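Local coordinates for protein protocadherin gamma-B3 (Homo sapiens, PDB 5K8R) that probably mediates calcium-dependent cell adhesion through its extracellular cadherin repeats, and may help to set up and maintain specific neuronal connections in the brain, at residues 42-47 / 72-77; 61-66 / 96-101. All coordinates share one frame; numbering follows the deposited sequence.

Overall arrangement
Both contacts belong to the first cadherin repeat of this four-repeat chain, and their centres lie about 18 Å apart. Contact 1 joins the two sheets of the repeat, packing side chains of strand 45-47 and the turn before it against those of strand 73-80; contact 2 sits at the end that faces the second repeat, where helix 62-65 meets the calcium-binding linker. Along the chain the segments alternate: 42-47, 61-66, 72-77, 96-101. The two sites also touch. Cys66 and Cys72 form a disulfide, while Ile65 packs on Phe44 and Leu74, so that the short helix, with calcium ligands at its start (Asp61 at the N-cap, Glu63 in the first turn), is tied to the hydrophobic core. Core packing and metal binding thus share one continuous framework.

Contact 1 (42-47 / 72-77); sequences KKFFTV and CVLEFE
Phe45 and Phe76 reach toward each other from facing strands, and their meeting is the tight part of this interface. CD1 of Phe45 comes within 3.5 Å of CE2 of Phe76, yet the rings do not form a full stack: their planes are inclined by 30°, with centroids 5.4 Å apart, and they are slid so far past one another that they barely overlap. Phe76 holds its ring in position with CG lodged between the backbone N and the carbonyl carbon (chi1 57°). Two residues before Phe76, on the same face of the strand, Leu74 serves both aromatic residues of the other segment through a single methyl: CD1 lies 3.8 Å from Phe45 CE1 and also 3.8 Å from Phe44 CD2. An alanine in place of Phe45 is likely to open a gap between the sheets, leaving Phe76 and the Leu74 methyl without the ring they pack against. Leu54 and Val91 also touch Phe45 in this buried region. The packing is sparser on the Phe44 side, where the partly exposed ring meets Leu74 alone across the interface, and the neighbouring Lys42 and Lys43 are exposed to solvent. Val73 and Glu75, alternating with Leu74 and Phe76, likewise lie on the exposed side of their strand. Inward apolar residues joining two sheets in this way are characteristic of the Greek-key beta-sandwich of a cadherin repeat.

Contact 2 (61-66 / 96-101); sequences DREEIC and INDNPP. With CA (calcium ion), chain D; CA (calcium ion), chain C; CA (calcium ion), chain B.
A bend at chi2 (69°) folds the Glu63 side chain so that its carboxylate faces the linker, while Asp98, with CG set between its backbone N and carbonyl carbon (chi1 58°), turns its own carboxylate to meet the same pair of calcium ions. The acidic groups are joined through metal. Glu63 OE1 bridges, 2.4 Å from the calcium of chain C and 2.8 Å from that of chain D; OE2 completes a two-oxygen grip on the latter at 2.4 Å. Asp98 divides its oxygens between the ions, OD1 lying 2.5 Å from the chain D calcium and OD2 2.4 Å from the chain C calcium. Asp61 OD1 adds a ligand to the chain C ion, and the backbone O of Ile96 adds one to the chain D ion. Asp61-Arg62-Glu63 is the DRE motif of cadherins and the linker carries the family's DXNDN sequence; both contribute to the three-calcium site typical of the junction between successive cadherin repeats. Asp61 does double duty as N-cap of helix 62-65, its OD1 accepting from Glu63 N at 3.2 Å from above the carboxylate plane. Behind the metals, Arg62 NH2 makes a 2.7 Å salt bridge to Glu63 OE2, which probably helps to orient that carboxylate and offset its charge. Glu9 contributes to both ions, and Asp131 of the second repeat reaches the chain D ion. Farther along the linker, Asn97 OD1 and the backbone O of Asn99 bind the calcium of chain B, to which Asp131 and Asp186 also contribute.

Contact 1 (42-47 / 72-77)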
loop_
_atom_site.group_PDB
_atom_site.type_symbol
_atom_site.label_atom_id
_atom_site.label_comp_id
_atom_site.label_asym_id
_atom_site.label_seq_id
_atom_site.Cartn_x
_atom_site.Cartn_y
_atom_site.Cartn_z
ATOM N N LYS A 42 23.382 -45.401 -34.695
ATOM C CA LYS A 42 22.487 -45.769 -33.606
ATOM C C LYS A 42 22.118 -47.242 -33.743
ATOM O O LYS A 42 21.564 -47.657 -34.767
ATOM C CB LYS A 42 21.235 -44.893 -33.615
ATOM C CG LYS A 42 21.452 -43.484 -33.092
ATOM C CD LYS A 42 21.916 -43.501 -31.645
ATOM C CE LYS A 42 21.789 -42.128 -31.004
ATOM N NZ LYS A 42 22.541 -41.086 -31.757
ATOM N N LYS A 43 22.429 -48.029 -32.711
ATOM C CA LYS A 43 22.170 -49.469 -32.714
ATOM C C LYS A 43 20.721 -49.725 -32.295
ATOM O O LYS A 43 20.425 -50.226 -31.210
ATOM C CB LYS A 43 23.147 -50.186 -31.795
ATOM C CG LYS A 43 24.614 -49.879 -32.059
ATOM C CD LYS A 43 25.168 -50.721 -33.194
ATOM C CE LYS A 43 26.674 -50.553 -33.313
ATOM N NZ LYS A 43 27.268 -51.518 -34.280
ATOM N N PHE A 44 19.803 -49.369 -33.192
ATOM C CA PHE A 44 18.374 -49.510 -32.933
ATOM C C PHE A 44 17.771 -50.767 -33.546
ATOM O O PHE A 44 16.875 -51.371 -32.948
ATOM C CB PHE A 44 17.620 -48.278 -33.445
ATOM C CG PHE A 44 17.743 -47.077 -32.548
ATOM C CD1 PHE A 44 17.805 -47.231 -31.173
ATOM C CD2 PHE A 44 17.801 -45.799 -33.077
ATOM C CE1 PHE A 44 17.918 -46.131 -30.342
ATOM C CE2 PHE A 44 17.916 -44.695 -32.251
ATOM C CZ PHE A 44 17.975 -44.862 -30.881
ATOM N N PHE A 45 18.238 -51.178 -34.723
ATOM C CA PHE A 45 17.718 -52.352 -35.404
ATOM C C PHE A 45 18.868 -53.230 -35.872
ATOM O O PHE A 45 19.982 -52.750 -36.101
ATOM C CB PHE A 45 16.846 -51.971 -36.610
ATOM C CG PHE A 45 15.749 -51.000 -36.287
ATOM C CD1 PHE A 45 15.914 -49.645 -36.523
ATOM C CD2 PHE A 45 14.552 -51.441 -35.750
ATOM C CE1 PHE A 45 14.903 -48.748 -36.227
ATOM C CE2 PHE A 45 13.539 -50.550 -35.453
ATOM C CZ PHE A 45 13.715 -49.202 -35.692
ATOM N N THR A 46 18.588 -54.524 -36.015
ATOM C CA THR A 46 19.534 -55.469 -36.591
ATOM C C THR A 46 18.799 -56.370 -37.571
ATOM O O THR A 46 17.641 -56.732 -37.348
ATOM C CB THR A 46 20.228 -56.327 -35.516
ATOM O OG1 THR A 46 19.247 -56.881 -34.630
ATOM C CG2 THR A 46 21.223 -55.496 -34.716
ATOM N N VAL A 47 19.474 -56.719 -38.660
ATOM C CA VAL A 47 18.919 -57.619 -39.666
ATOM C C VAL A 47 19.408 -59.029 -39.361
ATOM O O VAL A 47 20.614 -59.263 -39.230
ATOM C CB VAL A 47 19.320 -57.187 -41.085
ATOM C CG1 VAL A 47 18.768 -58.157 -42.109
ATOM C CG2 VAL A 47 18.829 -55.772 -41.365
ATOM N N CYS A 72 7.910 -39.242 -35.828
ATOM C CA CYS A 72 9.201 -39.808 -35.448
ATOM C C CYS A 72 9.570 -40.884 -36.459
ATOM O O CYS A 72 8.973 -41.965 -36.462
ATOM C CB CYS A 72 9.156 -40.384 -34.031
ATOM S SG CYS A 72 10.774 -40.525 -33.245
ATOM N N VAL A 73 10.548 -40.591 -37.310
ATOM C CA VAL A 73 10.994 -41.514 -38.346
ATOM C C VAL A 73 12.486 -41.764 -38.178
ATOM O O VAL A 73 13.261 -40.830 -37.937
ATOM C CB VAL A 73 10.679 -40.984 -39.761
ATOM C CG1 VAL A 73 9.178 -41.001 -40.008
ATOM C CG2 VAL A 73 11.234 -39.579 -39.947
ATOM N N LEU A 74 12.880 -43.028 -38.288
ATOM C CA LEU A 74 14.276 -43.444 -38.232
ATOM C C LEU A 74 14.671 -43.970 -39.604
ATOM O O LEU A 74 14.142 -44.992 -40.056
ATOM C CB LEU A 74 14.493 -44.513 -37.162
ATOM C CG LEU A 74 14.340 -44.083 -35.702
ATOM C CD1 LEU A 74 14.478 -45.280 -34.777
ATOM C CD2 LEU A 74 15.363 -43.013 -35.351
ATOM N N GLU A 75 15.595 -43.277 -40.261
ATOM C CA GLU A 75 16.027 -43.621 -41.608
ATOM C C GLU A 75 17.420 -44.230 -41.556
ATOM O O GLU A 75 18.329 -43.658 -40.945
ATOM C CB GLU A 75 16.022 -42.387 -42.515
ATOM C CG GLU A 75 14.730 -41.588 -42.457
ATOM C CD GLU A 75 14.595 -40.606 -43.603
ATOM O OE1 GLU A 75 15.600 -40.362 -44.303
ATOM O OE2 GLU A 75 13.480 -40.083 -43.808
ATOM N N PHE A 76 17.585 -45.387 -42.193
ATOM C CA PHE A 76 18.884 -46.038 -42.267
ATOM C C PHE A 76 18.985 -46.780 -43.593
ATOM O O PHE A 76 18.039 -46.810 -44.387
ATOM C CB PHE A 76 19.107 -46.972 -41.071
ATOM C CG PHE A 76 18.047 -48.025 -40.911
ATOM C CD1 PHE A 76 18.158 -49.245 -41.558
ATOM C CD2 PHE A 76 16.944 -47.798 -40.105
ATOM C CE1 PHE A 76 17.186 -50.217 -41.410
ATOM C CE2 PHE A 76 15.968 -48.766 -39.952
ATOM C CZ PHE A 76 16.090 -49.977 -40.605
ATOM N N GLU A 77 20.146 -47.383 -43.828
ATOM C CA GLU A 77 20.440 -48.081 -45.073
ATOM C C GLU A 77 20.815 -49.522 -44.760
ATOM O O GLU A 77 21.735 -49.769 -43.970
ATOM C CB GLU A 77 21.574 -47.389 -45.834
ATOM C CG GLU A 77 21.300 -45.938 -46.196
ATOM C CD GLU A 77 20.455 -45.793 -47.447
ATOM O OE1 GLU A 77 20.210 -46.813 -48.123
ATOM O OE2 GLU A 77 20.039 -44.656 -47.756
#

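Contact 2 (61-66 / 96-101)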
loop_
_atom_site.group_PDB
_atom_site.type_symbol
_atom_site.label_atom_id
_atom_site.label_comp_id
_atom_site.label_asym_id
_atom_site.label_seq_id
_atom_site.Cartn_x
_atom_site.Cartn_y
_atom_site.Cartn_z
ATOM N N ASP A 61 13.247 -45.208 -27.398
ATOM C CA ASP A 61 12.445 -44.245 -26.651
ATOM C C ASP A 61 12.144 -43.057 -27.558
ATOM O O ASP A 61 13.048 -42.294 -27.913
ATOM C CB ASP A 61 13.177 -43.803 -25.386
ATOM C CG ASP A 61 12.444 -42.703 -24.639
ATOM O OD1 ASP A 61 11.200 -42.645 -24.724
ATOM O OD2 ASP A 61 13.118 -41.895 -23.965
ATOM N N ARG A 62 10.871 -42.897 -27.929
ATOM C CA ARG A 62 10.497 -41.821 -28.840
ATOM C C ARG A 62 10.722 -40.448 -28.218
ATOM O O ARG A 62 11.022 -39.485 -28.933
ATOM C CB ARG A 62 9.037 -41.973 -29.265
ATOM C CG ARG A 62 8.631 -41.068 -30.415
ATOM C CD ARG A 62 7.193 -40.609 -30.276
ATOM N NE ARG A 62 6.991 -39.867 -29.036
ATOM C CZ ARG A 62 7.271 -38.577 -28.883
ATOM N NH1 ARG A 62 7.769 -37.880 -29.896
ATOM N NH2 ARG A 62 7.058 -37.982 -27.718
ATOM N N GLU A 63 10.584 -40.337 -26.894
ATOM C CA GLU A 63 10.795 -39.050 -26.237
ATOM C C GLU A 63 12.246 -38.601 -26.352
ATOM O O GLU A 63 12.519 -37.413 -26.554
ATOM C CB GLU A 63 10.372 -39.129 -24.769
ATOM C CG GLU A 63 8.880 -38.947 -24.539
ATOM C CD GLU A 63 8.056 -40.104 -25.065
ATOM O OE1 GLU A 63 8.424 -41.267 -24.798
ATOM O OE2 GLU A 63 7.045 -39.849 -25.752
ATOM N N GLU A 64 13.189 -39.535 -26.228
ATOM C CA GLU A 64 14.599 -39.178 -26.317
ATOM C C GLU A 64 15.054 -39.001 -27.761
ATOM O O GLU A 64 15.998 -38.246 -28.022
ATOM C CB GLU A 64 15.450 -40.239 -25.619
ATOM C CG GLU A 64 16.915 -39.868 -25.467
ATOM C CD GLU A 64 17.712 -40.936 -24.745
ATOM O OE1 GLU A 64 17.140 -42.004 -24.444
ATOM O OE2 GLU A 64 18.910 -40.705 -24.478
ATOM N N ILE A 65 14.392 -39.668 -28.706
ATOM C CA ILE A 65 14.811 -39.613 -30.102
ATOM C C ILE A 65 14.232 -38.387 -30.799
ATOM O O ILE A 65 14.965 -37.601 -31.410
ATOM C CB ILE A 65 14.416 -40.913 -30.827
ATOM C CG1 ILE A 65 15.171 -42.104 -30.235
ATOM C CG2 ILE A 65 14.685 -40.796 -32.318
ATOM C CD1 ILE A 65 14.689 -43.442 -30.750
ATOM N N CYS A 66 12.911 -38.204 -30.725
ATOM C CA CYS A 66 12.255 -37.118 -31.442
ATOM C C CYS A 66 11.701 -36.020 -30.548
ATOM O O CYS A 66 11.394 -34.936 -31.055
ATOM C CB CYS A 66 11.116 -37.663 -32.318
ATOM S SG CYS A 66 11.652 -38.744 -33.669
ATOM N N ILE A 96 3.503 -43.930 -27.456
ATOM C CA ILE A 96 2.643 -44.530 -26.446
ATOM C C ILE A 96 2.606 -43.601 -25.240
ATOM O O ILE A 96 3.511 -42.794 -25.017
ATOM C CB ILE A 96 3.109 -45.943 -26.036
ATOM C CG1 ILE A 96 4.473 -45.882 -25.347
ATOM C CG2 ILE A 96 3.161 -46.859 -27.250
ATOM C CD1 ILE A 96 5.000 -47.239 -24.917
ATOM N N ASN A 97 1.535 -43.720 -24.454
ATOM C CA ASN A 97 1.345 -42.871 -23.278
ATOM C C ASN A 97 2.041 -43.518 -22.083
ATOM O O ASN A 97 1.417 -44.090 -21.187
ATOM C CB ASN A 97 -0.136 -42.645 -23.012
ATOM C CG ASN A 97 -0.381 -41.601 -21.942
ATOM O OD1 ASN A 97 0.378 -40.639 -21.814
ATOM N ND2 ASN A 97 -1.434 -41.791 -21.159
ATOM N N ASP A 98 3.369 -43.423 -22.079
ATOM C CA ASP A 98 4.183 -43.974 -21.005
ATOM C C ASP A 98 4.808 -42.893 -20.131
ATOM O O ASP A 98 5.721 -43.188 -19.350
ATOM C CB ASP A 98 5.268 -44.886 -21.580
ATOM C CG ASP A 98 6.166 -44.172 -22.570
ATOM O OD1 ASP A 98 5.733 -43.145 -23.131
ATOM O OD2 ASP A 98 7.301 -44.642 -22.788
ATOM N N ASN A 99 4.339 -41.652 -20.239
ATOM C CA ASN A 99 4.843 -40.550 -19.437
ATOM C C ASN A 99 3.663 -39.791 -18.836
ATOM O O ASN A 99 2.732 -39.415 -19.569
ATOM C CB ASN A 99 5.708 -39.603 -20.275
ATOM C CG ASN A 99 7.061 -40.193 -20.610
ATOM O OD1 ASN A 99 7.373 -40.439 -21.775
ATOM N ND2 ASN A 99 7.877 -40.419 -19.586
ATOM N N PRO A 100 3.660 -39.552 -17.530
ATOM C CA PRO A 100 2.578 -38.780 -16.924
ATOM C C PRO A 100 2.830 -37.293 -17.075
ATOM O O PRO A 100 3.974 -36.869 -17.297
ATOM C CB PRO A 100 2.635 -39.206 -15.451
ATOM C CG PRO A 100 4.089 -39.471 -15.225
ATOM C CD PRO A 100 4.617 -40.043 -16.524
ATOM N N PRO A 101 1.792 -36.467 -16.972
ATOM C CA PRO A 101 2.012 -35.020 -16.916
ATOM C C PRO A 101 2.737 -34.637 -15.636
ATOM O O PRO A 101 2.830 -35.412 -14.682
ATOM C CB PRO A 101 0.594 -34.439 -16.952
ATOM C CG PRO A 101 -0.276 -35.542 -16.441
ATOM C CD PRO A 101 0.362 -36.815 -16.917
HETATM CA CA CA D . 5.650 -41.704 -25.125
HETATM CA CA CA C . 9.042 -43.513 -24.074
HETATM CA CA CA B . 1.325 -38.477 -21.238
#